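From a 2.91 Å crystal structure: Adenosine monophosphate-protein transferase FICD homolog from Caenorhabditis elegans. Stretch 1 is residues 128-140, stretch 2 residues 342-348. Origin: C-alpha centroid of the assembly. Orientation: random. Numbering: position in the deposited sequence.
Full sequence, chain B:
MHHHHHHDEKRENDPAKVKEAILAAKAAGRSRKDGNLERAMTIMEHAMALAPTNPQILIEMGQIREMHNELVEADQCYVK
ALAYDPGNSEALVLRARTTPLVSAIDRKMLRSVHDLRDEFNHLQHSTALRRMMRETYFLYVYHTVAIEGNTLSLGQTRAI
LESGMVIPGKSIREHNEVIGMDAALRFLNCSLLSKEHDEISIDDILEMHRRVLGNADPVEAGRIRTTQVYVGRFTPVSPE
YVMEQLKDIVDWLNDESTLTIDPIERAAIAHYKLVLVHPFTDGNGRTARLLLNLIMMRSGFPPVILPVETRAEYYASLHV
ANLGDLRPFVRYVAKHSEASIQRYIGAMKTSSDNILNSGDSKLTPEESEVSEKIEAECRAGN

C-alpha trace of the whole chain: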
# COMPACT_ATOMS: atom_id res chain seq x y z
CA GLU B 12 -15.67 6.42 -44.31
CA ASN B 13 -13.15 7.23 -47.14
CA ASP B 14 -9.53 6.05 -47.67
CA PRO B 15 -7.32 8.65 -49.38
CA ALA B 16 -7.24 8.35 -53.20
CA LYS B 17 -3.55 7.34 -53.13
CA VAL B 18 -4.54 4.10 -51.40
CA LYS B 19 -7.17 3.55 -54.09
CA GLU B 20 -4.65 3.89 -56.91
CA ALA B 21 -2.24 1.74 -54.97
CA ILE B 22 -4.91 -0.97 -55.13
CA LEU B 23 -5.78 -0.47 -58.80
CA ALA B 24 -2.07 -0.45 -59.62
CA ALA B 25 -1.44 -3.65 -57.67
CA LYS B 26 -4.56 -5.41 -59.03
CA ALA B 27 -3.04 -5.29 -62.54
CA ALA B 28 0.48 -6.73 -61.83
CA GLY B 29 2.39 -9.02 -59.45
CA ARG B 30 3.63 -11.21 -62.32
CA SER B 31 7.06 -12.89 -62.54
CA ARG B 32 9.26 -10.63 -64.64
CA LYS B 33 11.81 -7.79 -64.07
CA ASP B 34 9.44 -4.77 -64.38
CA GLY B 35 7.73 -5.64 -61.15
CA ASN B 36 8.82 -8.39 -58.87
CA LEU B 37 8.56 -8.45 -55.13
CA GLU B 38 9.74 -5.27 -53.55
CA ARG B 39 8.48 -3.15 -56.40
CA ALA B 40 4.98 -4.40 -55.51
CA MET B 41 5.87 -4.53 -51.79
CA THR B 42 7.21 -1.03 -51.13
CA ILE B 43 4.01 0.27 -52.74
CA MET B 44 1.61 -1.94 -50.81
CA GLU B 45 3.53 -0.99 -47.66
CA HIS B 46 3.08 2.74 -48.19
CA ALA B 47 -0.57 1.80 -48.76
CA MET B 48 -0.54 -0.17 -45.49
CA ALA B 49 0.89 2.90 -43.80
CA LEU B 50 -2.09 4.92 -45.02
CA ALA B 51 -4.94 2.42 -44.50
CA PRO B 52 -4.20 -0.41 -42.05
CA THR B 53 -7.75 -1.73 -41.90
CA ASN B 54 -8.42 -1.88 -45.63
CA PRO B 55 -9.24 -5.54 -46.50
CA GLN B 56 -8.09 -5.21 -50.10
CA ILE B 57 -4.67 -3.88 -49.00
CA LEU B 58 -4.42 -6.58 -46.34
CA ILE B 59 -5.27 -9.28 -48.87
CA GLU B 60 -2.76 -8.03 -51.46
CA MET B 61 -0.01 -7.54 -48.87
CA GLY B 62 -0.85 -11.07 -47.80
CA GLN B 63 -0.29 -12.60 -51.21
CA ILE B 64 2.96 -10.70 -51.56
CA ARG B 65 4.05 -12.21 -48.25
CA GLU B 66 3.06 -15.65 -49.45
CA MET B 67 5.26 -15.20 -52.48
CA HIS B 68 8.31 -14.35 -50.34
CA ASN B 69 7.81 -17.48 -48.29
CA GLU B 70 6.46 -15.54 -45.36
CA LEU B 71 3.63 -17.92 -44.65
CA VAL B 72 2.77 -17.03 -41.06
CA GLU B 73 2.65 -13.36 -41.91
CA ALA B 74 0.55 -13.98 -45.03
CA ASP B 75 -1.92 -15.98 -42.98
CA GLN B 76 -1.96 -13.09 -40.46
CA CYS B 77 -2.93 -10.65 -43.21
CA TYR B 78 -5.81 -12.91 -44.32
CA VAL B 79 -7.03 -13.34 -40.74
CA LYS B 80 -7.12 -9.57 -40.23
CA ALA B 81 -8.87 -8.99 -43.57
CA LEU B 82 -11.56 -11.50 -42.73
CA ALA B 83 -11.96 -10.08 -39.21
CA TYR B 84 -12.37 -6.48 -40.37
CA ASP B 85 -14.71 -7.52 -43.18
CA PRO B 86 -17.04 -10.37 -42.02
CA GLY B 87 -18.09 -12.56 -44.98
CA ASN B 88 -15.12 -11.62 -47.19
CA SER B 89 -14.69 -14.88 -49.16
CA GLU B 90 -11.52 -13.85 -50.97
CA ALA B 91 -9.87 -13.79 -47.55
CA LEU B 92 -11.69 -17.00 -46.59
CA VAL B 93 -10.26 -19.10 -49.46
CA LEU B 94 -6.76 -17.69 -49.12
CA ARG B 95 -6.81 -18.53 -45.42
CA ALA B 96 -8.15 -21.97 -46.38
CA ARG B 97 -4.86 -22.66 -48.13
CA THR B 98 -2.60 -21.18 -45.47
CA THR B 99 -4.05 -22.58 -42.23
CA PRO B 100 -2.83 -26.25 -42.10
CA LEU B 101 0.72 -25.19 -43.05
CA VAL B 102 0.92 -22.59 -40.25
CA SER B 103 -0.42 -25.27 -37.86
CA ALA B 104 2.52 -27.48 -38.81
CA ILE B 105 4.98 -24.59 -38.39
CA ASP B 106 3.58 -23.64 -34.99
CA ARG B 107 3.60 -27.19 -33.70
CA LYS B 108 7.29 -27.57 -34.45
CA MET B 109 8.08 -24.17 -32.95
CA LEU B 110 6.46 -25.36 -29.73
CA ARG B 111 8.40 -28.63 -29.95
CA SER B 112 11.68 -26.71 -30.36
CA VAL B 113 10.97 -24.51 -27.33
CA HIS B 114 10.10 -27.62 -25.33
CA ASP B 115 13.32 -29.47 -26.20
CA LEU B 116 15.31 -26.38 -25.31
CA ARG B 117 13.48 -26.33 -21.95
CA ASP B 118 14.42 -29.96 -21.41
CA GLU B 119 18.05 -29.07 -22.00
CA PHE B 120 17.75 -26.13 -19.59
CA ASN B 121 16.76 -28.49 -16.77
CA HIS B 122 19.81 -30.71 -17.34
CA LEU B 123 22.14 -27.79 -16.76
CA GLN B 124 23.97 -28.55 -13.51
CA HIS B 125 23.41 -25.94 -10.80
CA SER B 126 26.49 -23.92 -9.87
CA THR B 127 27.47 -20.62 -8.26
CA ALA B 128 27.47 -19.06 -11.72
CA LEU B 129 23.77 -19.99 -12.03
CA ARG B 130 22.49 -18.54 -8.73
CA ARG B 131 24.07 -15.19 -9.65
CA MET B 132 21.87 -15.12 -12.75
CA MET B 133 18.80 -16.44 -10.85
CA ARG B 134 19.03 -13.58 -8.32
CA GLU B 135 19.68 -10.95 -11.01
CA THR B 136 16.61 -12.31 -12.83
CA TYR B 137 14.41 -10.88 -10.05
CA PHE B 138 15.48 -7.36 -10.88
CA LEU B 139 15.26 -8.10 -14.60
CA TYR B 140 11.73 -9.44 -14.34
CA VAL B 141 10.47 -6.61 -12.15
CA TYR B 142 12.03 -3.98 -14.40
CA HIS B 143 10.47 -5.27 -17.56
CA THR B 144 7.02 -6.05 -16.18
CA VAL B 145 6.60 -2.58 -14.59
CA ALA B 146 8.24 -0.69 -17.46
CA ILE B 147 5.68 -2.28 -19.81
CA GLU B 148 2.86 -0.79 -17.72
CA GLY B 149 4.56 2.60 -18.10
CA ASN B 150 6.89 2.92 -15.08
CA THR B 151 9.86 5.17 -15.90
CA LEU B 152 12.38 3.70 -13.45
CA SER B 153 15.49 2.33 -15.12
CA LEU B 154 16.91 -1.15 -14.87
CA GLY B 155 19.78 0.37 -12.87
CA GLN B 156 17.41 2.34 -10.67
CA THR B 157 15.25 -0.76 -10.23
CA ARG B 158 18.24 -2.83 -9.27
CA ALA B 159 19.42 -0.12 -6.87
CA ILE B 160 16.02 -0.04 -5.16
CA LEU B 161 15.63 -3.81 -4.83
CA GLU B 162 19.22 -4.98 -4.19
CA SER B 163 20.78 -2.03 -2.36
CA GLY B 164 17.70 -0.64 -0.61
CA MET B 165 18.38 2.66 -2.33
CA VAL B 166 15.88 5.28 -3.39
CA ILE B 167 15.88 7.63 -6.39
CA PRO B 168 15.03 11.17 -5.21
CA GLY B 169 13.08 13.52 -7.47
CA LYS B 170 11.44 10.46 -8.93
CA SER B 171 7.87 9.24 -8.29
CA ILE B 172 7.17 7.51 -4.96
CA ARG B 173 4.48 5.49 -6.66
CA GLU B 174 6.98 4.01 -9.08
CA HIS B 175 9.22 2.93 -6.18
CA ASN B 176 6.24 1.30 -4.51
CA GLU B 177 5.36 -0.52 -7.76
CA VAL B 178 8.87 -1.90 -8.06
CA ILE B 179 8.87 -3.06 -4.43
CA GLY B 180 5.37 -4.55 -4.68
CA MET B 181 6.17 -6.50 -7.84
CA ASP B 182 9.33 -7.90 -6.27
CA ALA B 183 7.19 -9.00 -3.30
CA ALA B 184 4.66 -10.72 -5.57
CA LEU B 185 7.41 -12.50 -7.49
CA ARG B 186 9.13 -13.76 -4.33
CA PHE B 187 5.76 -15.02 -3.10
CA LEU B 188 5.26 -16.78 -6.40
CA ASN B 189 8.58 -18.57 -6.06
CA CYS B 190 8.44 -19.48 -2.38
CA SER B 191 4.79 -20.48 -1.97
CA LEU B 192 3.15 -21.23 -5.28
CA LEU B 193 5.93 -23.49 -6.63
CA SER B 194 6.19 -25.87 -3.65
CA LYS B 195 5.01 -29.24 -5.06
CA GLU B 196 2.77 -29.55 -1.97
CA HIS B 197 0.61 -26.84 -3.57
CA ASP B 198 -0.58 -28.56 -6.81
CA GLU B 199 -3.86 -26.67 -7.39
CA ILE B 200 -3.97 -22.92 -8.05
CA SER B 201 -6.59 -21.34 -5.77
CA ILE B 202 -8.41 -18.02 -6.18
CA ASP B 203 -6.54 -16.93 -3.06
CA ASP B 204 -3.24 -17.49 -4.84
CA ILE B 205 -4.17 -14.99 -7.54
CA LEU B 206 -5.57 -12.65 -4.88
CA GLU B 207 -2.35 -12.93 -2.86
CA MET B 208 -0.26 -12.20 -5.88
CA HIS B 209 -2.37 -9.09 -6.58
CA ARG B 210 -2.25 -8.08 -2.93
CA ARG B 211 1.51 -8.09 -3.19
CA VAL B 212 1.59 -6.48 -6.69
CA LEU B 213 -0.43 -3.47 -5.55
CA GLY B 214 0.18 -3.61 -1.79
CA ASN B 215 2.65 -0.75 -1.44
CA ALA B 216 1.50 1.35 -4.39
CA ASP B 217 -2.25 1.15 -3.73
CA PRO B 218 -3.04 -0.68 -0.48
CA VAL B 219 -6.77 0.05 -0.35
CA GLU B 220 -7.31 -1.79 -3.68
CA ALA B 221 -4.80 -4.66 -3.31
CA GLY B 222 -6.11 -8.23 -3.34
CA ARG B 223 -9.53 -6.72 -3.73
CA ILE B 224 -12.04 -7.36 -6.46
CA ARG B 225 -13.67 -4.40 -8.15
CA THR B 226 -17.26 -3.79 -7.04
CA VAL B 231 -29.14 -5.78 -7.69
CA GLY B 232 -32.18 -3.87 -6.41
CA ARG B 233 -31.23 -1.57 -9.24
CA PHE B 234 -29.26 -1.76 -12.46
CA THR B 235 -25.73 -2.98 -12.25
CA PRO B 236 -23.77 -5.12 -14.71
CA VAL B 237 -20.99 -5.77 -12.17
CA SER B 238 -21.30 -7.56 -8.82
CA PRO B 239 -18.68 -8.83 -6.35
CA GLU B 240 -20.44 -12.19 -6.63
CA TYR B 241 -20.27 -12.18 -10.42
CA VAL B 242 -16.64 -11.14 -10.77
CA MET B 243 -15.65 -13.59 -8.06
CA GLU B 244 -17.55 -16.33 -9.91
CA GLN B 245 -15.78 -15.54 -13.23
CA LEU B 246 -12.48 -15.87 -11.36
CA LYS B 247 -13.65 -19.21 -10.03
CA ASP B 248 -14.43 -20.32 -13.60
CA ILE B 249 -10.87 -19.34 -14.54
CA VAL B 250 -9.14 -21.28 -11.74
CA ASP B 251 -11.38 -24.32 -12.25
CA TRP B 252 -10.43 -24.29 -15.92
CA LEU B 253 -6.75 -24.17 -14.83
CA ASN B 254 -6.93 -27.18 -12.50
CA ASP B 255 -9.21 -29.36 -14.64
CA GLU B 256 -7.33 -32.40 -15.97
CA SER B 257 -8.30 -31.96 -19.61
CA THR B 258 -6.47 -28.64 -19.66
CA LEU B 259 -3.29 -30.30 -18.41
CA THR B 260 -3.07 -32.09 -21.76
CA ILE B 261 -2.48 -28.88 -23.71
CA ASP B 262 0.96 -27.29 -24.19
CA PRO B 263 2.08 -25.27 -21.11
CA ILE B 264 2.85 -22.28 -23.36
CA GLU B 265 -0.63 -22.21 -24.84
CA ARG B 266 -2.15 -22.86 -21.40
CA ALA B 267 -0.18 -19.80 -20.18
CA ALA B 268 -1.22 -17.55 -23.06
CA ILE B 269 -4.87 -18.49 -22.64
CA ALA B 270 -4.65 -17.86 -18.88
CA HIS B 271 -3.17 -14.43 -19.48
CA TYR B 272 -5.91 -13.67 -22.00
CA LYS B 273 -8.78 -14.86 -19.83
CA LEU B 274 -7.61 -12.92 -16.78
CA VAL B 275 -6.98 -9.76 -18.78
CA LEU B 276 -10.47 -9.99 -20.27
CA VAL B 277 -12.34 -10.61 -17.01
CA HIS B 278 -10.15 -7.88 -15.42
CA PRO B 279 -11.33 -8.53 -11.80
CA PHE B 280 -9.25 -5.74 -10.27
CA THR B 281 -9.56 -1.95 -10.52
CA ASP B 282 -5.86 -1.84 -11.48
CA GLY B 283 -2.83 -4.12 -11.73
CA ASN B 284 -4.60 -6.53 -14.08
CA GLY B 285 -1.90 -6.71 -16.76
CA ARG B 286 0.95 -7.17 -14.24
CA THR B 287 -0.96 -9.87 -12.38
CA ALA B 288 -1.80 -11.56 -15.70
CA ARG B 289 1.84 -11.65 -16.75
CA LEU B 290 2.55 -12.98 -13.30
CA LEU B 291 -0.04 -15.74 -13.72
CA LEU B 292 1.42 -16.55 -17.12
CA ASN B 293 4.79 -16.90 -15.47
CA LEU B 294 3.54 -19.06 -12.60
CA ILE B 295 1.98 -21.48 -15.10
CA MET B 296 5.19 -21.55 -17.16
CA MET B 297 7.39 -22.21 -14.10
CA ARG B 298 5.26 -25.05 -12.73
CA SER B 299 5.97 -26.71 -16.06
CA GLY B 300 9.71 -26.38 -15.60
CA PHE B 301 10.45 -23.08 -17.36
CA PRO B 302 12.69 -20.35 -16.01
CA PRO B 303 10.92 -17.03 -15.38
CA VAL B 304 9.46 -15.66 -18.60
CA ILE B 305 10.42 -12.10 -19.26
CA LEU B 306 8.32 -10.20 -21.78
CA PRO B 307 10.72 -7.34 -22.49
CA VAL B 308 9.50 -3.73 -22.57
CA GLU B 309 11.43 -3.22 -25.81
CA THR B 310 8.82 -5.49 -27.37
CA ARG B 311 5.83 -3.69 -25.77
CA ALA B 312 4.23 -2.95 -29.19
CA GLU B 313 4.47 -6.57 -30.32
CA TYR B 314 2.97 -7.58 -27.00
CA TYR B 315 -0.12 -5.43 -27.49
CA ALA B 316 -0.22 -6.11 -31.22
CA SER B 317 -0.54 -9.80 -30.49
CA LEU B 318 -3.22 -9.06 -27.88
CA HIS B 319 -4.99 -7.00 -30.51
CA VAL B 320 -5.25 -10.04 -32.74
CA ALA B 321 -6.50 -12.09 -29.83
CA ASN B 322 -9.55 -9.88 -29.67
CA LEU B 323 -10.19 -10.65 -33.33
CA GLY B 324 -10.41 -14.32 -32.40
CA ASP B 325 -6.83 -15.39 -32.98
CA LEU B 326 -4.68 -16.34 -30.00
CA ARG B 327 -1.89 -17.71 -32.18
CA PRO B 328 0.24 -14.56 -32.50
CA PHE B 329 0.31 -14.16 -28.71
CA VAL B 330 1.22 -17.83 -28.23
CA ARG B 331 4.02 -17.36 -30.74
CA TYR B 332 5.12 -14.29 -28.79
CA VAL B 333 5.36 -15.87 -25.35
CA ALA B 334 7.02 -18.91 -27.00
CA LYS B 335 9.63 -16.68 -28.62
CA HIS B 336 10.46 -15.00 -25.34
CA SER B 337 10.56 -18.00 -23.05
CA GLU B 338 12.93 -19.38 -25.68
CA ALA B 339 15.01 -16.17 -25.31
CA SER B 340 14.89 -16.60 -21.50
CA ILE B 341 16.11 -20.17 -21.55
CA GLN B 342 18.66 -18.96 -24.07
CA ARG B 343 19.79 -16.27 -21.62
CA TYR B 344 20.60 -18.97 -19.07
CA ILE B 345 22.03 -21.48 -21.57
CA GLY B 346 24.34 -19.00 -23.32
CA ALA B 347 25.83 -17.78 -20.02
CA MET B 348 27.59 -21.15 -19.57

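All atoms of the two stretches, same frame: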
# COMPACT_ATOMS: atom_id res chain seq x y z
N ALA B 128 27.73 -19.92 -10.58
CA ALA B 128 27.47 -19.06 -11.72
C ALA B 128 25.97 -18.94 -12.04
O ALA B 128 25.52 -17.90 -12.54
CB ALA B 128 28.23 -19.56 -12.95
N LEU B 129 25.21 -19.99 -11.75
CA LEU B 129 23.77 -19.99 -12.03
C LEU B 129 22.98 -19.14 -11.05
O LEU B 129 22.10 -18.38 -11.46
CB LEU B 129 23.22 -21.42 -12.00
CG LEU B 129 21.87 -21.62 -12.71
CD1 LEU B 129 22.03 -21.55 -14.22
CD2 LEU B 129 21.20 -22.93 -12.29
N ARG B 130 23.26 -19.26 -9.75
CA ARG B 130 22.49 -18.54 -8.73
C ARG B 130 22.65 -17.01 -8.85
O ARG B 130 21.74 -16.25 -8.52
CB ARG B 130 22.77 -19.05 -7.32
CG ARG B 130 24.16 -18.83 -6.78
CD ARG B 130 24.25 -19.45 -5.39
NE ARG B 130 25.55 -19.28 -4.76
CZ ARG B 130 25.88 -18.22 -4.02
NH1 ARG B 130 25.00 -17.24 -3.84
NH2 ARG B 130 27.09 -18.14 -3.49
N ARG B 131 23.86 -16.57 -9.21
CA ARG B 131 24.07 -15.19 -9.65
C ARG B 131 22.95 -14.71 -10.58
O ARG B 131 22.23 -13.73 -10.30
CB ARG B 131 25.43 -15.07 -10.34
CG ARG B 131 25.85 -13.65 -10.69
CD ARG B 131 27.19 -13.61 -11.44
NE ARG B 131 28.31 -14.09 -10.62
CZ ARG B 131 29.01 -13.33 -9.78
NH1 ARG B 131 28.72 -12.05 -9.64
NH2 ARG B 131 30.00 -13.86 -9.09
N MET B 132 22.83 -15.42 -11.69
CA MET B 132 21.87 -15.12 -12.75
C MET B 132 20.45 -15.18 -12.17
O MET B 132 19.66 -14.28 -12.41
CB MET B 132 22.05 -16.07 -13.93
CG MET B 132 21.54 -15.49 -15.24
SD MET B 132 22.53 -16.01 -16.65
CE MET B 132 22.58 -14.50 -17.62
N MET B 133 20.12 -16.26 -11.46
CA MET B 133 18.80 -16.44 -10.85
C MET B 133 18.39 -15.22 -10.02
O MET B 133 17.24 -14.77 -10.09
CB MET B 133 18.78 -17.68 -9.96
CG MET B 133 18.94 -19.00 -10.68
SD MET B 133 18.23 -20.37 -9.73
CE MET B 133 18.81 -20.00 -8.07
N ARG B 134 19.32 -14.69 -9.22
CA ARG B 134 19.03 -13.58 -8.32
C ARG B 134 18.84 -12.32 -9.16
O ARG B 134 17.93 -11.52 -8.90
CB ARG B 134 20.15 -13.39 -7.28
CG ARG B 134 20.08 -14.40 -6.14
CD ARG B 134 18.61 -14.79 -5.81
NE ARG B 134 18.50 -16.12 -5.20
CZ ARG B 134 17.40 -16.59 -4.64
NH1 ARG B 134 17.37 -17.81 -4.10
NH2 ARG B 134 16.31 -15.82 -4.60
N GLU B 135 19.73 -12.12 -10.13
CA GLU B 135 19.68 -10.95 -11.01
C GLU B 135 18.35 -10.94 -11.81
O GLU B 135 17.81 -9.87 -12.16
CB GLU B 135 20.88 -10.94 -11.96
N THR B 136 17.83 -12.13 -12.06
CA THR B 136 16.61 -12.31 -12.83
C THR B 136 15.40 -11.71 -12.11
O THR B 136 14.45 -11.29 -12.76
CB THR B 136 16.37 -13.83 -13.12
OG1 THR B 136 17.10 -14.22 -14.30
CG2 THR B 136 14.89 -14.16 -13.32
N TYR B 137 15.46 -11.59 -10.79
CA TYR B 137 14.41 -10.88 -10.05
C TYR B 137 14.30 -9.44 -10.52
O TYR B 137 13.21 -8.97 -10.85
CB TYR B 137 14.68 -10.90 -8.55
CG TYR B 137 14.16 -12.13 -7.88
CD1 TYR B 137 14.85 -13.33 -7.97
CD2 TYR B 137 12.97 -12.10 -7.17
CE1 TYR B 137 14.37 -14.47 -7.37
CE2 TYR B 137 12.48 -13.24 -6.56
CZ TYR B 137 13.19 -14.42 -6.66
OH TYR B 137 12.72 -15.57 -6.06
N PHE B 138 15.43 -8.76 -10.51
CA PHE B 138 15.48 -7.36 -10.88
C PHE B 138 15.05 -7.24 -12.34
O PHE B 138 14.24 -6.39 -12.68
CB PHE B 138 16.90 -6.80 -10.71
CG PHE B 138 17.54 -7.19 -9.42
CD1 PHE B 138 16.80 -7.24 -8.24
CD2 PHE B 138 18.87 -7.60 -9.39
CE1 PHE B 138 17.38 -7.65 -7.04
CE2 PHE B 138 19.46 -8.00 -8.19
CZ PHE B 138 18.71 -8.03 -7.02
N LEU B 139 15.56 -8.14 -13.18
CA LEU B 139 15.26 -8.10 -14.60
C LEU B 139 13.75 -8.23 -14.88
O LEU B 139 13.15 -7.47 -15.67
CB LEU B 139 16.05 -9.19 -15.31
CG LEU B 139 16.46 -8.91 -16.75
CD1 LEU B 139 17.10 -7.55 -16.86
CD2 LEU B 139 17.39 -9.99 -17.26
N TYR B 140 13.14 -9.21 -14.21
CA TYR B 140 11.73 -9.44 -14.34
C TYR B 140 10.96 -8.20 -13.90
O TYR B 140 10.13 -7.68 -14.65
CB TYR B 140 11.28 -10.66 -13.54
CG TYR B 140 9.81 -10.99 -13.75
CD1 TYR B 140 8.82 -10.33 -13.02
CD2 TYR B 140 9.41 -11.92 -14.71
CE1 TYR B 140 7.49 -10.60 -13.22
CE2 TYR B 140 8.08 -12.20 -14.91
CZ TYR B 140 7.11 -11.54 -14.17
OH TYR B 140 5.76 -11.80 -14.36
N GLN B 342 17.44 -19.26 -23.34
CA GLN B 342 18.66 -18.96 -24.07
C GLN B 342 19.59 -18.08 -23.24
O GLN B 342 20.80 -18.25 -23.29
CB GLN B 342 18.34 -18.30 -25.41
CG GLN B 342 19.44 -18.48 -26.44
CD GLN B 342 19.71 -19.95 -26.71
OE1 GLN B 342 20.44 -20.61 -25.96
NE2 GLN B 342 19.09 -20.49 -27.76
N ARG B 343 19.02 -17.12 -22.53
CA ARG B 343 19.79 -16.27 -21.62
C ARG B 343 20.57 -17.13 -20.64
O ARG B 343 21.77 -16.94 -20.46
CB ARG B 343 18.89 -15.31 -20.84
CG ARG B 343 19.61 -14.16 -20.21
CD ARG B 343 18.65 -13.16 -19.61
NE ARG B 343 19.11 -12.73 -18.28
CZ ARG B 343 18.81 -13.36 -17.15
NH1 ARG B 343 19.28 -12.91 -15.99
NH2 ARG B 343 18.03 -14.44 -17.17
N TYR B 344 19.89 -18.09 -20.01
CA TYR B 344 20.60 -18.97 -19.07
C TYR B 344 21.60 -19.91 -19.74
O TYR B 344 22.72 -20.06 -19.27
CB TYR B 344 19.60 -19.79 -18.25
CG TYR B 344 18.76 -18.95 -17.32
CD1 TYR B 344 19.24 -18.61 -16.07
CD2 TYR B 344 17.50 -18.50 -17.69
CE1 TYR B 344 18.50 -17.84 -15.20
CE2 TYR B 344 16.75 -17.72 -16.82
CZ TYR B 344 17.25 -17.40 -15.58
OH TYR B 344 16.52 -16.65 -14.70
N ILE B 345 21.20 -20.53 -20.85
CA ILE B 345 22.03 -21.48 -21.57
C ILE B 345 23.33 -20.85 -22.07
O ILE B 345 24.42 -21.36 -21.81
CB ILE B 345 21.26 -22.06 -22.80
CG1 ILE B 345 20.13 -23.00 -22.36
CG2 ILE B 345 22.21 -22.71 -23.80
CD1 ILE B 345 20.51 -23.97 -21.28
N GLY B 346 23.21 -19.74 -22.78
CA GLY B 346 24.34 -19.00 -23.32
C GLY B 346 25.36 -18.48 -22.31
O GLY B 346 26.53 -18.26 -22.66
N ALA B 347 24.93 -18.25 -21.08
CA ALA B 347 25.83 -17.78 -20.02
C ALA B 347 26.69 -18.89 -19.40
O ALA B 347 27.28 -18.70 -18.34
CB ALA B 347 25.03 -17.09 -18.94
N MET B 348 26.75 -20.05 -20.05
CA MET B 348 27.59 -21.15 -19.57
C MET B 348 28.56 -21.60 -20.66
O MET B 348 29.63 -22.13 -20.37
CB MET B 348 26.73 -22.34 -19.11
CG MET B 348 25.49 -21.95 -18.30
SD MET B 348 25.87 -21.21 -16.70
CE MET B 348 24.63 -19.92 -16.56

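A small polar side chain on one helix can meet two larger ones from a segment distant in sequence, with apolar groups packed around the site, and this contact is a compact example. At its centre is Thr 136, a buried residue whose hydroxyl meets both Tyr 344 and Arg 343. The shortest link is the hydrogen bond between Thr 136 OG1 and Tyr 344 OH, at 2.5 Å; either hydroxyl could be the donor. Arg 343 adds two weak hydrogen bonds, with NH2 3.0 Å and NH1 3.1 Å from Thr 136 OG1. Both N-H...O angles are near 134°, the expected compromise when two nitrogens of one guanidinium converge on a single oxygen lying near its plane.

That in-plane arrangement leaves the two faces of the guanidinium free for packing. Leu 139 covers one, its CD2 lying 3.4 Å from Arg 343 NE, while Met 132 covers the opposite face, with CG 3.5 Å from Arg 343 NH1. The charged group thus keeps its polar contact at the edge and is sandwiched by aliphatic carbon.

Met 132 also extends the contact beyond the arginine. Its CG is 3.8 Å from Tyr 344 CE1, and its sulfur sits 5.0 Å from the centroid of the Tyr 344 ring in an oblique approach. On a side of the sulfur turned away from the ring, Met 132 SD reaches Ala 347 CB at 3.6 Å. Farther out, Leu 129 CD1 packs 3.9 Å from Met 348 CE; both side chains leave the backbone sideways, but their ends come nearer to the opposing stretch.

The frame for these contacts is a nearly antiparallel pair of helices, their directions 153° apart and their axes 11.0 Å apart at closest approach. Accordingly, contacts progress from Leu 139 toward Leu 129 on one helix as they move from Arg 343 toward Met 348 on the other stretch.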